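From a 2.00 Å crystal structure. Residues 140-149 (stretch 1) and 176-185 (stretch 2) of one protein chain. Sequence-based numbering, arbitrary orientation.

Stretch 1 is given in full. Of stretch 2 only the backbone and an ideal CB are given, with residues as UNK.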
# COMPACT_ATOMS: atom_id res chain seq x y z
N ILE A 140 -11.11 -3.78 -9.33
CA ILE A 140 -10.55 -3.56 -7.99
C ILE A 140 -10.11 -2.13 -7.89
O ILE A 140 -9.43 -1.65 -8.76
CB ILE A 140 -9.32 -4.45 -7.79
CG1 ILE A 140 -9.76 -5.92 -7.77
CG2 ILE A 140 -8.55 -4.10 -6.53
CD1 ILE A 140 -8.60 -6.84 -8.00
N LYS A 141 -10.45 -1.46 -6.81
CA LYS A 141 -9.96 -0.10 -6.59
C LYS A 141 -8.47 0.01 -6.35
O LYS A 141 -7.90 -0.84 -5.72
CB LYS A 141 -10.73 0.54 -5.47
CG LYS A 141 -11.95 1.23 -6.01
CD LYS A 141 -12.78 1.74 -4.88
CE LYS A 141 -13.67 0.64 -4.36
NZ LYS A 141 -14.97 0.67 -5.07
N VAL A 142 -7.86 1.04 -6.93
CA VAL A 142 -6.45 1.32 -6.86
C VAL A 142 -6.19 2.70 -6.19
O VAL A 142 -6.86 3.69 -6.48
CB VAL A 142 -5.81 1.32 -8.25
CG1 VAL A 142 -4.40 1.84 -8.21
CG2 VAL A 142 -5.81 -0.08 -8.80
N ILE A 143 -5.21 2.75 -5.30
CA ILE A 143 -4.68 4.01 -4.80
C ILE A 143 -3.27 4.27 -5.33
O ILE A 143 -2.30 3.59 -4.96
CB ILE A 143 -4.69 4.08 -3.24
CG1 ILE A 143 -6.06 3.72 -2.66
CG2 ILE A 143 -4.19 5.48 -2.77
CD1 ILE A 143 -6.07 3.52 -1.13
N ASP A 144 -3.13 5.27 -6.20
CA ASP A 144 -1.87 5.53 -6.92
C ASP A 144 -1.00 6.45 -6.10
O ASP A 144 -0.87 7.66 -6.41
CB ASP A 144 -2.11 6.15 -8.32
CG ASP A 144 -0.83 6.33 -9.14
OD1 ASP A 144 0.30 5.94 -8.74
OD2 ASP A 144 -0.92 6.89 -10.24
N PHE A 145 -0.36 5.90 -5.05
CA PHE A 145 0.54 6.72 -4.25
C PHE A 145 1.75 7.16 -5.03
O PHE A 145 2.34 8.23 -4.75
CB PHE A 145 0.99 5.95 -3.03
CG PHE A 145 -0.12 5.60 -2.05
CD1 PHE A 145 -0.74 6.58 -1.27
CD2 PHE A 145 -0.48 4.26 -1.85
CE1 PHE A 145 -1.68 6.24 -0.33
CE2 PHE A 145 -1.43 3.93 -0.90
CZ PHE A 145 -2.05 4.92 -0.13
N TYR A 146 2.19 6.32 -5.97
CA TYR A 146 3.40 6.57 -6.70
C TYR A 146 3.33 7.99 -7.35
O TYR A 146 4.26 8.79 -7.19
CB TYR A 146 3.62 5.54 -7.85
CG TYR A 146 4.89 5.81 -8.65
CD1 TYR A 146 4.93 6.73 -9.68
CD2 TYR A 146 6.06 5.15 -8.34
CE1 TYR A 146 6.11 7.02 -10.36
CE2 TYR A 146 7.21 5.43 -8.99
CZ TYR A 146 7.24 6.36 -10.03
OH TYR A 146 8.48 6.58 -10.62
N THR A 147 2.22 8.26 -8.02
CA THR A 147 2.06 9.51 -8.76
C THR A 147 1.99 10.72 -7.84
O THR A 147 2.60 11.76 -8.08
CB THR A 147 0.85 9.43 -9.67
OG1 THR A 147 1.05 8.36 -10.57
CG2 THR A 147 0.72 10.73 -10.53
N THR A 148 1.30 10.56 -6.73
CA THR A 148 1.21 11.60 -5.72
C THR A 148 2.53 12.11 -5.24
O THR A 148 2.76 13.32 -5.23
CB THR A 148 0.35 11.07 -4.52
OG1 THR A 148 -0.92 10.69 -4.98
CG2 THR A 148 0.18 12.12 -3.52
N LEU A 149 3.43 11.25 -4.83
CA LEU A 149 4.70 11.69 -4.37
C LEU A 149 5.68 12.06 -5.50
O LEU A 149 6.56 12.93 -5.29
CB LEU A 149 5.34 10.67 -3.46
CG LEU A 149 4.52 10.48 -2.12
CD1 LEU A 149 5.39 9.89 -1.04
CD2 LEU A 149 3.95 11.78 -1.55
N UNK A 176 -4.31 11.90 1.89
CA UNK A 176 -5.31 12.59 1.03
C UNK A 176 -5.65 11.80 -0.19
O UNK A 176 -6.84 11.62 -0.53
CB UNK A 176 -4.80 13.97 0.60
N UNK A 177 -4.64 11.26 -0.82
CA UNK A 177 -4.89 10.46 -2.01
C UNK A 177 -5.66 9.18 -1.66
O UNK A 177 -6.56 8.83 -2.37
CB UNK A 177 -3.57 10.11 -2.70
N UNK A 178 -5.37 8.54 -0.51
CA UNK A 178 -6.12 7.30 -0.09
C UNK A 178 -7.56 7.64 0.27
O UNK A 178 -8.50 6.90 -0.03
CB UNK A 178 -5.44 6.63 1.11
N UNK A 179 -7.76 8.79 0.88
CA UNK A 179 -9.09 9.26 1.19
C UNK A 179 -10.01 9.52 -0.02
O UNK A 179 -11.23 9.43 0.12
CB UNK A 179 -8.96 10.55 2.01
N UNK A 180 -9.45 9.72 -1.19
CA UNK A 180 -10.28 9.85 -2.35
C UNK A 180 -10.99 8.52 -2.62
O UNK A 180 -12.09 8.53 -3.12
CB UNK A 180 -9.45 10.29 -3.56
N UNK A 181 -10.38 7.40 -2.23
CA UNK A 181 -11.01 6.05 -2.40
C UNK A 181 -11.79 5.68 -1.19
O UNK A 181 -12.97 5.33 -1.30
CB UNK A 181 -9.96 4.97 -2.67
N UNK A 182 -11.20 5.83 0.01
CA UNK A 182 -11.85 5.34 1.23
C UNK A 182 -13.13 6.07 1.58
O UNK A 182 -14.02 5.49 2.20
CB UNK A 182 -10.88 5.45 2.41
N UNK A 183 -13.19 7.35 1.26
CA UNK A 183 -14.35 8.16 1.56
C UNK A 183 -15.59 7.78 0.73
O UNK A 183 -16.71 8.01 1.14
CB UNK A 183 -14.01 9.63 1.33
N UNK A 184 -15.38 7.21 -0.43
CA UNK A 184 -16.46 6.87 -1.31
C UNK A 184 -16.94 5.42 -1.09
O UNK A 184 -17.81 4.97 -1.81
CB UNK A 184 -16.02 7.08 -2.76
N UNK A 185 -16.37 4.68 -0.15
CA UNK A 185 -16.85 3.34 0.17
C UNK A 185 -18.09 3.48 1.07
O UNK A 185 -19.04 2.73 0.88
CB UNK A 185 -15.76 2.51 0.85

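The second stretch is largely helical and runs nearly antiparallel to strand 141-143, at 166° between directions, with a closest axial approach of 8.4 Å. Stretch 1 offers it an apolar ridge centred on I143, flanked by the F145 ring, the T148 hydroxyl and the aliphatic part of K141.

At position 176 the CA-to-CB bond points sideways and nothing of stretch 1 lies within 5.5 Å of the ideal CB, so almost any helix-compatible residue would fit. The deposited residue is Y176, whose ring leads away.

Position 177 points toward stretch 1. Its ideal CB lies 3.5 Å from T148 OG1, 4.7 Å from I143 CG2 and 5.2 Å from D144 O, so a hydroxyl and a carbonyl oxygen give the apolar surface a polar edge, with open space beyond. A long side chain with an apolar stem and a polar or basic end would suit, as might a shorter polar one. It is K177: its CG packs 4.0 Å from I143 CG2 and 3.3 Å from T148 OG1, and its CE passes 3.7 Å from D144 O. The ammonium makes no direct hydrogen bond to stretch 1; instead a water accepts from K177 NZ at 3.1 Å and lies 3.0 Å from T148 OG1, bridging the two.

Position 178 is tighter. CA is 5.9 Å from the CA of I143, and the ideal CB already sits 3.9 Å from I143 CD1 and 4.0 Å from F145 CZ, which favours a small apolar residue. A178 fills it with one methyl, in contact with both side chains.

Position 179 points away and is unconstrained by stretch 1; it is L179. Position 180 points sideways into space that stretch 1 leaves empty, where a polar residue would be at ease; it is E180.

At 181 the bond again points toward the strand, and the ideal CB is 4.1 Å from I143 CG1 and 4.8 Å from K141 CD. Valine, isoleucine or leucine would all be plausible. V181 places CG2 3.8 Å from I143 CG1 and CG1 3.9 Å from K141 CD; CG1 also lies 4.4 Å from I143 CG1, so both methyls rest against I143.

Position 182 starts away from stretch 1, so only a long side chain could return to it. F182 does, bringing CZ to 3.8 Å from I143 CD1.

Positions 183 and 184, within the type I turn from 182 to 185, have no partner in stretch 1 and admit many residues; they are T183 and the poorly ordered R184.

Position 185 points sideways, and a long apolar residue could reach the K141 stem. L185 does so, with CD2 3.5 Å from K141 CE.

Stretch 2 (176-185) YKALEVFTRL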
# COMPACT_ATOMS: atom_id res chain seq x y z
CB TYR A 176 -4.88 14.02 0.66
CG TYR A 176 -4.39 14.85 1.79
CD1 TYR A 176 -4.92 14.72 3.05
CD2 TYR A 176 -3.45 15.83 1.60
CE1 TYR A 176 -4.47 15.48 4.12
CE2 TYR A 176 -3.02 16.62 2.64
CZ TYR A 176 -3.51 16.42 3.89
OH TYR A 176 -3.07 17.20 4.94
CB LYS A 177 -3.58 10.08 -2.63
CG LYS A 177 -3.71 9.32 -3.93
CD LYS A 177 -4.38 10.17 -5.01
CE LYS A 177 -3.94 9.68 -6.37
NZ LYS A 177 -4.41 10.66 -7.38
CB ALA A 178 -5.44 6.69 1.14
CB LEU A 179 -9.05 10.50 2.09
CG LEU A 179 -8.58 10.30 3.56
CD1 LEU A 179 -8.38 11.63 4.29
CD2 LEU A 179 -9.59 9.48 4.29
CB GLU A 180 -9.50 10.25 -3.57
CG GLU A 180 -8.86 11.64 -3.51
CD GLU A 180 -7.94 11.91 -4.75
OE1 GLU A 180 -8.24 11.39 -5.85
OE2 GLU A 180 -6.88 12.58 -4.63
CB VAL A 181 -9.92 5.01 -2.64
CG1 VAL A 181 -10.42 3.56 -2.41
CG2 VAL A 181 -9.34 5.17 -4.02
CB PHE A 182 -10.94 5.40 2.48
CG PHE A 182 -9.70 4.54 2.41
CD1 PHE A 182 -9.72 3.27 1.83
CD2 PHE A 182 -8.55 4.97 3.01
CE1 PHE A 182 -8.56 2.49 1.82
CE2 PHE A 182 -7.38 4.20 2.97
CZ PHE A 182 -7.41 2.96 2.37
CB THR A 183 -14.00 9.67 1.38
OG1 THR A 183 -13.07 10.03 2.40
CG2 THR A 183 -15.15 10.48 1.62
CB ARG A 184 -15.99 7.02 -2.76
CG ARG A 184 -15.80 8.44 -3.30
CD ARG A 184 -15.36 8.32 -4.77
NE ARG A 184 -15.12 9.59 -5.48
CZ ARG A 184 -15.98 10.19 -6.31
NH1 ARG A 184 -17.18 9.68 -6.55
NH2 ARG A 184 -15.63 11.34 -6.90
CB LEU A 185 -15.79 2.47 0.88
CG LEU A 185 -14.42 2.38 0.23
CD1 LEU A 185 -13.47 1.64 1.17
CD2 LEU A 185 -14.44 1.70 -1.12
O HOH W 1 -2.40 12.87 -6.50
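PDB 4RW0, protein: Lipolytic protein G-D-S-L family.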